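Local coordinates for putative capsular polysaccharide biosynthesis protein (Streptococcus pneumoniae serotype 4, PDB 6EWJ) that probably acts as a pyridoxal phosphate-dependent sugar aminotransferase in the biosynthesis of pneumococcal teichoic acid, at residues L75-G80 / V100-V105; I84-T89 / I133-A138; F199-V204 / G212-W217. All coordinates share one frame; numbering follows the deposited sequence.

Interaction 1 (L75-G80 / V100-V105)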
loop_
_atom_site.group_PDB
_atom_site.type_symbol
_atom_site.label_atom_id
_atom_site.label_comp_id
_atom_site.label_asym_id
_atom_site.label_seq_id
_atom_site.Cartn_x
_atom_site.Cartn_y
_atom_site.Cartn_z
ATOM N N LEU A 75 1.916 -18.200 -0.518
ATOM C CA LEU A 75 1.600 -19.511 -1.104
ATOM C C LEU A 75 2.150 -19.764 -2.531
ATOM O O LEU A 75 2.073 -20.895 -3.025
ATOM C CB LEU A 75 0.084 -19.715 -1.083
ATOM C CG LEU A 75 -0.544 -19.802 0.304
ATOM C CD1 LEU A 75 -2.042 -19.840 0.175
ATOM C CD2 LEU A 75 -0.018 -21.010 1.088
ATOM N N GLU A 76 2.709 -18.729 -3.160
ATOM C CA GLU A 76 3.171 -18.725 -4.567
ATOM C C GLU A 76 2.097 -19.194 -5.575
ATOM O O GLU A 76 2.387 -19.866 -6.544
ATOM C CB GLU A 76 4.484 -19.480 -4.711
ATOM C CG GLU A 76 5.611 -18.848 -3.900
ATOM C CD GLU A 76 6.868 -19.670 -3.937
ATOM O OE1 GLU A 76 6.835 -20.734 -3.376
ATOM O OE2 GLU A 76 7.911 -19.300 -4.510
ATOM N N VAL A 77 0.860 -18.822 -5.319
ATOM C CA VAL A 77 -0.243 -19.036 -6.259
ATOM C C VAL A 77 0.021 -18.073 -7.426
ATOM O O VAL A 77 0.253 -16.874 -7.204
ATOM C CB VAL A 77 -1.619 -18.757 -5.586
ATOM C CG1 VAL A 77 -2.782 -18.768 -6.572
ATOM C CG2 VAL A 77 -1.878 -19.779 -4.500
ATOM N N GLY A 78 0.019 -18.588 -8.650
ATOM C CA GLY A 78 0.263 -17.756 -9.817
ATOM C C GLY A 78 -0.341 -18.291 -11.110
ATOM O O GLY A 78 -1.369 -18.992 -11.070
ATOM N N PRO A 79 0.269 -17.935 -12.258
ATOM C CA PRO A 79 -0.205 -18.396 -13.579
ATOM C C PRO A 79 -0.388 -19.902 -13.640
ATOM O O PRO A 79 0.469 -20.645 -13.174
ATOM C CB PRO A 79 0.907 -17.940 -14.519
ATOM C CG PRO A 79 1.446 -16.704 -13.869
ATOM C CD PRO A 79 1.420 -17.016 -12.395
ATOM N N GLY A 80 -1.531 -20.329 -14.162
ATOM C CA GLY A 80 -1.845 -21.745 -14.261
ATOM C C GLY A 80 -2.571 -22.319 -13.053
ATOM O O GLY A 80 -3.162 -23.386 -13.177
ATOM N N VAL A 100 -2.005 -11.806 -8.913
ATOM C CA VAL A 100 -0.916 -12.775 -8.897
ATOM C C VAL A 100 -0.869 -13.617 -10.161
ATOM O O VAL A 100 -0.008 -14.473 -10.324
ATOM C CB VAL A 100 -0.981 -13.685 -7.634
ATOM C CG1 VAL A 100 -0.950 -12.848 -6.400
ATOM C CG2 VAL A 100 -2.217 -14.598 -7.653
ATOM N N GLY A 101 -1.827 -13.393 -11.062
ATOM C CA GLY A 101 -1.869 -14.054 -12.348
ATOM C C GLY A 101 -2.567 -15.397 -12.372
ATOM O O GLY A 101 -2.462 -16.094 -13.352
ATOM N N ALA A 102 -3.227 -15.762 -11.277
ATOM C CA ALA A 102 -4.013 -16.974 -11.196
ATOM C C ALA A 102 -5.385 -16.769 -11.853
ATOM O O ALA A 102 -5.770 -15.657 -12.195
ATOM C CB ALA A 102 -4.201 -17.398 -9.745
ATOM N N THR A 103 -6.103 -17.870 -12.019
ATOM C CA THR A 103 -7.407 -17.884 -12.660
ATOM C C THR A 103 -8.506 -17.964 -11.615
ATOM O O THR A 103 -8.586 -18.951 -10.865
ATOM C CB THR A 103 -7.525 -19.066 -13.626
ATOM O OG1 THR A 103 -6.416 -19.049 -14.523
ATOM C CG2 THR A 103 -8.831 -18.975 -14.458
ATOM N N PRO A 104 -9.353 -16.916 -11.522
ATOM C CA PRO A 104 -10.493 -17.068 -10.596
ATOM C C PRO A 104 -11.483 -18.111 -11.102
ATOM O O PRO A 104 -11.673 -18.218 -12.312
ATOM C CB PRO A 104 -11.157 -15.696 -10.620
ATOM C CG PRO A 104 -10.128 -14.767 -11.249
ATOM C CD PRO A 104 -9.349 -15.611 -12.197
ATOM N N VAL A 105 -12.043 -18.902 -10.183
ATOM C CA VAL A 105 -13.116 -19.821 -10.458
ATOM C C VAL A 105 -14.253 -19.490 -9.480
ATOM O O VAL A 105 -14.096 -19.620 -8.274
ATOM C CB VAL A 105 -12.689 -21.286 -10.232
ATOM C CG1 VAL A 105 -13.854 -22.216 -10.464
ATOM C CG2 VAL A 105 -11.546 -21.668 -11.140
HETATM O O HOH W 1 -3.881 -18.321 -14.671
#
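The loop leaving the Schellman-terminated end of helix 64-74 packs here against the Schellman-terminated end of helix 92-99, at the edge of the seven-stranded sheet of a PLP-dependent aminotransferase fold. The helices close at Glu76 and Gly101, Val77 to Gly80 meet Val100 to Ala102, and the two loops lead into the neighbouring parallel strands 82-86 and 103-107. Gly78 lies against Ala102, with their CA atoms 4.6 Å apart. No direct hydrogen bond joins the loops; backbone CA-H groups face carbonyl oxygens instead. Gly78 CA approaches Val100 O, Pro79 CA comes within 3.2 Å of Gly101 O, and in the return direction Ala102 CA stands 3.3 Å from Gly78 O. The proline nitrogen, lacking a hydrogen, cannot bond to the nearby Gly101 O. Gly101, in the left-handed region (phi 87°), lets the chain pass close beside the Pro79 ring.

Val77 and Ala102, both buried, make the main apolar contact. Val77 holds CG1 anti to its backbone N (chi1 172°), and this methyl meets Ala102 CB at 3.7 Å; CG2 of Val100 rests instead on the carbonyl oxygen of Val77, at 3.4 Å. Val83 of strand 82-86 packs against both Val77 and Ala102, while Ile97 of helix 92-99 also touches Ala102.

Toward the exposed end a water takes over the bridging. It accepts from Gly80 N at 3.1 Å, donates to Gly101 O at 3.0 Å, and is hydrogen-bonded to the hydroxyl of Thr103, whose OG1 lies 2.6 Å from the water oxygen.

Interaction 2 (I84-T89 / I133-A138)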
loop_
_atom_site.group_PDB
_atom_site.type_symbol
_atom_site.label_atom_id
_atom_site.label_comp_id
_atom_site.label_asym_id
_atom_site.label_seq_id
_atom_site.Cartn_x
_atom_site.Cartn_y
_atom_site.Cartn_z
ATOM N N ILE A 84 -10.670 -20.532 -6.011
ATOM C CA ILE A 84 -12.108 -20.516 -5.956
ATOM C C ILE A 84 -12.608 -19.397 -5.041
ATOM O O ILE A 84 -12.140 -19.245 -3.907
ATOM C CB ILE A 84 -12.660 -21.887 -5.503
ATOM C CG1 ILE A 84 -12.530 -22.878 -6.655
ATOM C CG2 ILE A 84 -14.092 -21.759 -5.057
ATOM C CD1 ILE A 84 -12.823 -24.320 -6.336
ATOM N N VAL A 85 -13.595 -18.664 -5.522
ATOM C CA VAL A 85 -14.248 -17.617 -4.772
ATOM C C VAL A 85 -15.766 -17.708 -4.981
ATOM O O VAL A 85 -16.209 -18.166 -6.024
ATOM C CB VAL A 85 -13.831 -16.211 -5.199
ATOM C CG1 VAL A 85 -12.371 -16.012 -4.911
ATOM C CG2 VAL A 85 -14.091 -15.930 -6.693
ATOM N N PRO A 86 -16.557 -17.213 -4.014
ATOM C CA PRO A 86 -17.983 -17.117 -4.296
ATOM C C PRO A 86 -18.317 -16.106 -5.362
ATOM O O PRO A 86 -17.591 -15.115 -5.527
ATOM C CB PRO A 86 -18.582 -16.697 -2.954
ATOM C CG PRO A 86 -17.524 -16.935 -1.903
ATOM C CD PRO A 86 -16.228 -16.779 -2.650
ATOM N N ALA A 87 -19.411 -16.378 -6.092
ATOM C CA ALA A 87 -19.953 -15.442 -7.077
ATOM C C ALA A 87 -20.547 -14.213 -6.385
ATOM O O ALA A 87 -20.560 -13.112 -6.975
ATOM C CB ALA A 87 -20.964 -16.138 -7.956
ATOM N N MET A 88 -20.916 -14.370 -5.102
ATOM C CA MET A 88 -21.494 -13.331 -4.277
ATOM C C MET A 88 -20.446 -12.899 -3.269
ATOM O O MET A 88 -20.314 -13.456 -2.174
ATOM C CB MET A 88 -22.761 -13.852 -3.576
ATOM C CG MET A 88 -23.315 -12.973 -2.427
ATOM S SD MET A 88 -23.638 -11.298 -2.982
ATOM C CE MET A 88 -24.786 -11.673 -4.286
ATOM N N THR A 89 -19.650 -11.896 -3.659
ATOM C CA THR A 89 -18.698 -11.267 -2.743
ATOM C C THR A 89 -18.261 -9.901 -3.288
ATOM O O THR A 89 -18.672 -9.491 -4.367
ATOM C CB THR A 89 -17.464 -12.141 -2.499
ATOM O OG1 THR A 89 -16.656 -11.551 -1.464
ATOM C CG2 THR A 89 -16.638 -12.317 -3.743
ATOM N N ILE A 133 -11.305 -19.242 -1.215
ATOM C CA ILE A 133 -11.565 -18.025 -0.430
ATOM C C ILE A 133 -13.072 -17.867 -0.062
ATOM O O ILE A 133 -13.810 -17.174 -0.771
ATOM C CB ILE A 133 -11.049 -16.723 -1.158
ATOM C CG1 ILE A 133 -9.607 -16.903 -1.662
ATOM C CG2 ILE A 133 -11.136 -15.502 -0.212
ATOM C CD1 ILE A 133 -9.019 -15.686 -2.401
ATOM N N PRO A 134 -13.529 -18.479 1.049
ATOM C CA PRO A 134 -14.834 -18.118 1.575
ATOM C C PRO A 134 -14.860 -16.668 2.082
ATOM O O PRO A 134 -13.825 -16.180 2.587
ATOM C CB PRO A 134 -15.006 -19.079 2.780
ATOM C CG PRO A 134 -13.879 -20.067 2.708
ATOM C CD PRO A 134 -12.776 -19.307 2.013
ATOM N N VAL A 135 -16.023 -16.030 2.004
ATOM C CA VAL A 135 -16.225 -14.733 2.604
ATOM C C VAL A 135 -17.181 -14.811 3.782
ATOM O O VAL A 135 -18.273 -15.418 3.690
ATOM C CB VAL A 135 -16.719 -13.682 1.580
ATOM C CG1 VAL A 135 -18.047 -14.040 0.955
ATOM C CG2 VAL A 135 -16.851 -12.310 2.200
ATOM N N GLU A 136 -16.795 -14.178 4.872
ATOM C CA GLU A 136 -17.550 -14.244 6.091
ATOM C C GLU A 136 -18.502 -13.036 6.063
ATOM O O GLU A 136 -18.359 -12.048 6.770
ATOM C CB GLU A 136 -16.656 -14.270 7.331
ATOM C CG GLU A 136 -15.359 -15.037 7.218
ATOM C CD GLU A 136 -15.478 -16.531 6.957
ATOM O OE1 GLU A 136 -16.592 -17.106 6.871
ATOM O OE2 GLU A 136 -14.384 -17.140 6.805
ATOM N N LEU A 137 -19.505 -13.142 5.193
ATOM C CA LEU A 137 -20.342 -11.998 4.871
ATOM C C LEU A 137 -21.080 -11.471 6.085
ATOM O O LEU A 137 -21.740 -12.248 6.806
ATOM C CB LEU A 137 -21.363 -12.350 3.806
ATOM C CG LEU A 137 -22.160 -11.160 3.279
ATOM C CD1 LEU A 137 -21.317 -10.283 2.355
ATOM C CD2 LEU A 137 -23.362 -11.692 2.494
ATOM N N ALA A 138 -21.034 -10.144 6.256
ATOM C CA ALA A 138 -21.665 -9.426 7.340
ATOM C C ALA A 138 -21.165 -9.797 8.747
ATOM O O ALA A 138 -21.667 -9.268 9.730
ATOM C CB ALA A 138 -23.169 -9.567 7.252
#
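Ile84 O accepts the one direct hydrogen bond of this contact, from Ile133 N at 2.8 Å and nearly straight (169° at the hydrogen), with the donor almost on the line of the carbonyl bond. It continues the parallel pairing of strands 82-86 and 129-132 near their C-terminal ends, where cofactor sites lie in this fold family. Two residues on from Ile84, Pro86 has no N-H to offer: its CD sits 3.1 Å from Ile133 O, a buried carbonyl oxygen with no hydrogen-bonding partner in the model.

Side chains carry the contact from there. Those of Val85 and Ile133 run alongside each other in the same direction, with Val85 CG1 against Ile133 CB at 4.0 Å. Val135 points toward the 84-89 segment, and its CG1, set between its own backbone N and carbonyl carbon (chi1 61°), touches both Pro86 CG at 4.1 Å and Thr89 OG1 at 3.7 Å. That hydroxyl only packs against the valine; its hydrogen bond is to Ser93 OG.

Beyond these pairs, Met88 lies close to Tyr351 and Val135 to His179, two residues that contact pyridoxal 5'-phosphate when it is bound, and Ala138 N is hydrogen-bonded to His179 ND1. Beside the cofactor pocket, then, strand 82-86 and its following loop are held to 133-138 mostly by apolar packing, since Pro86 offers no further backbone bond in that direction.

Interaction 3 (F199-V204 / G212-W217)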
loop_
_atom_site.group_PDB
_atom_site.type_symbol
_atom_site.label_atom_id
_atom_site.label_comp_id
_atom_site.label_asym_id
_atom_site.label_seq_id
_atom_site.Cartn_x
_atom_site.Cartn_y
_atom_site.Cartn_z
ATOM N N PHE A 199 -8.181 -9.788 7.508
ATOM C CA PHE A 199 -9.083 -8.863 8.150
ATOM C C PHE A 199 -8.936 -7.467 7.588
ATOM O O PHE A 199 -7.857 -7.088 7.068
ATOM C CB PHE A 199 -8.754 -8.792 9.649
ATOM C CG PHE A 199 -9.060 -10.058 10.415
ATOM C CD1 PHE A 199 -10.353 -10.360 10.781
ATOM C CD2 PHE A 199 -8.027 -10.928 10.819
ATOM C CE1 PHE A 199 -10.660 -11.539 11.484
ATOM C CE2 PHE A 199 -8.313 -12.093 11.532
ATOM C CZ PHE A 199 -9.621 -12.377 11.874
ATOM N N SER A 200 -9.984 -6.668 7.756
ATOM C CA SER A 200 -10.013 -5.305 7.214
ATOM C C SER A 200 -10.293 -4.390 8.394
ATOM O O SER A 200 -11.199 -4.657 9.156
ATOM C CB SER A 200 -11.134 -5.071 6.206
ATOM O OG SER A 200 -11.189 -3.713 5.799
ATOM N N PHE A 201 -9.570 -3.274 8.418
ATOM C CA PHE A 201 -9.781 -2.197 9.360
ATOM C C PHE A 201 -10.081 -0.911 8.612
ATOM O O PHE A 201 -9.787 0.209 9.083
ATOM C CB PHE A 201 -8.520 -2.001 10.264
ATOM C CG PHE A 201 -7.888 -3.255 10.755
ATOM C CD1 PHE A 201 -8.635 -4.340 11.211
ATOM C CD2 PHE A 201 -6.527 -3.320 10.878
ATOM C CE1 PHE A 201 -8.012 -5.486 11.696
ATOM C CE2 PHE A 201 -5.894 -4.451 11.421
ATOM C CZ PHE A 201 -6.634 -5.532 11.785
ATOM N N HIS A 202 -10.688 -1.034 7.427
ATOM C CA HIS A 202 -11.121 0.125 6.650
ATOM C C HIS A 202 -12.075 1.018 7.438
ATOM O O HIS A 202 -12.774 0.520 8.386
ATOM C CB HIS A 202 -11.753 -0.357 5.335
ATOM C CG HIS A 202 -12.175 0.755 4.431
ATOM N ND1 HIS A 202 -13.459 1.262 4.422
ATOM C CD2 HIS A 202 -11.496 1.447 3.497
ATOM C CE1 HIS A 202 -13.540 2.239 3.532
ATOM N NE2 HIS A 202 -12.352 2.390 2.975
ATOM N N ALA A 203 -12.093 2.317 7.114
ATOM C CA ALA A 203 -12.970 3.327 7.783
ATOM C C ALA A 203 -14.389 2.887 8.148
ATOM O O ALA A 203 -14.942 3.339 9.144
ATOM C CB ALA A 203 -13.036 4.604 6.959
ATOM N N VAL A 204 -14.988 2.014 7.322
ATOM C CA VAL A 204 -16.368 1.622 7.451
ATOM C C VAL A 204 -16.554 0.270 8.185
ATOM O O VAL A 204 -17.689 -0.180 8.339
ATOM C CB VAL A 204 -17.138 1.630 6.089
ATOM C CG1 VAL A 204 -16.902 2.936 5.329
ATOM C CG2 VAL A 204 -16.805 0.438 5.179
ATOM N N GLY A 212 -6.454 -0.084 6.807
ATOM C CA GLY A 212 -5.613 -1.088 7.391
ATOM C C GLY A 212 -6.215 -2.470 7.257
ATOM O O GLY A 212 -7.361 -2.653 6.815
ATOM N N GLY A 213 -5.419 -3.460 7.619
ATOM C CA GLY A 213 -5.871 -4.801 7.711
ATOM C C GLY A 213 -4.758 -5.672 8.195
ATOM O O GLY A 213 -3.665 -5.178 8.637
ATOM N N SER A 214 -5.060 -6.961 8.242
ATOM C CA SER A 214 -4.081 -7.916 8.689
ATOM C C SER A 214 -4.206 -9.257 8.012
ATOM O O SER A 214 -5.299 -9.639 7.568
ATOM C CB SER A 214 -4.160 -8.074 10.244
ATOM O OG SER A 214 -5.360 -8.771 10.621
ATOM N N ALA A 215 -3.106 -9.994 8.052
ATOM C CA ALA A 215 -3.035 -11.423 7.736
ATOM C C ALA A 215 -2.629 -12.208 8.971
ATOM O O ALA A 215 -1.699 -11.844 9.706
ATOM C CB ALA A 215 -2.004 -11.684 6.665
ATOM N N THR A 216 -3.294 -13.321 9.169
ATOM C CA THR A 216 -2.881 -14.274 10.155
ATOM C C THR A 216 -3.160 -15.697 9.648
ATOM O O THR A 216 -3.697 -15.888 8.546
ATOM C CB THR A 216 -3.553 -13.983 11.522
ATOM O OG1 THR A 216 -2.923 -14.749 12.567
ATOM C CG2 THR A 216 -5.068 -14.285 11.473
ATOM N N TRP A 217 -2.791 -16.679 10.476
ATOM C CA TRP A 217 -2.912 -18.072 10.134
ATOM C C TRP A 217 -3.133 -18.878 11.396
ATOM O O TRP A 217 -2.609 -18.543 12.457
ATOM C CB TRP A 217 -1.681 -18.597 9.378
ATOM C CG TRP A 217 -0.372 -18.400 10.087
ATOM C CD1 TRP A 217 0.261 -19.292 10.945
ATOM C CD2 TRP A 217 0.471 -17.265 9.987
ATOM N NE1 TRP A 217 1.453 -18.745 11.397
ATOM C CE2 TRP A 217 1.600 -17.501 10.811
ATOM C CE3 TRP A 217 0.370 -16.041 9.306
ATOM C CZ2 TRP A 217 2.613 -16.568 10.944
ATOM C CZ3 TRP A 217 1.401 -15.095 9.456
ATOM C CH2 TRP A 217 2.492 -15.372 10.264
HETATM O O HOH W 2 -9.185 -3.022 3.964
#
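Phe199 and Ser214 form an antiparallel hydrogen-bonded pair in which each backbone satisfies the other: Phe199 N donates to Ser214 O at 2.9 Å, in the plane of that carbonyl, and Ser214 N returns a bond to Phe199 O from above the carbonyl plane. Past the non-hydrogen-bonded pair Ser200-Gly213, Phe201 N reaches Gly212 O at 2.8 Å, again with the donor well out of the carbonyl plane. Gly213 CA comes within 3.1 Å of Phe199 O.

Ser200, a pyridoxal 5'-phosphate-binding residue, turns OG anti to its backbone N (chi1 175°). There OG accepts from His202 N at 3.2 Å, an ST turn, and is hydrogen-bonded to a water at 2.8 Å; that water also donates weakly to Gly212 O.

The Phe201 ring covers Gly213, whose CA lies over one face in a CH-pi contact, 3.9 Å from the centroid. Ser214 OG and Thr216 CG2 sit at the edge of the Phe199 ring, the methyl 3.9 Å from CE2, while Thr216 OG1 is hydrogen-bonded to Lys57 O and Thr55 OG1.

Strand 58-61 flanks 213-217 on its other edge, pairing with Gly213 and Ala215. Helix 64-74 packs on Ser200 and Ala215, and helix 225-236 on Ala215 and Trp217; His202 and Ala203 touch the second subunit.

All three contacts reach the same mixed sheet. Interaction 1 reaches strand 103-107 and interaction 2 its neighbour 82-86; they touch directly, through a probable hydrogen bond from Val85 N to Val105 O (3.0 Å), although their centres are about 17 Å apart. Interaction 3 holds the antiparallel strands 196-200 and 213-217, its nearest atoms about 7 Å from interaction 2 and about 9 Å from interaction 1. Interaction 1 is partly exposed and relies on CA-H...O contacts and a bridging water; interactions 2 and 3 are buried. Of these, 84-89/133-138 is mainly apolar, whereas 199-204/212-217 is a short antiparallel ladder of three backbone hydrogen bonds; both border the cofactor pocket.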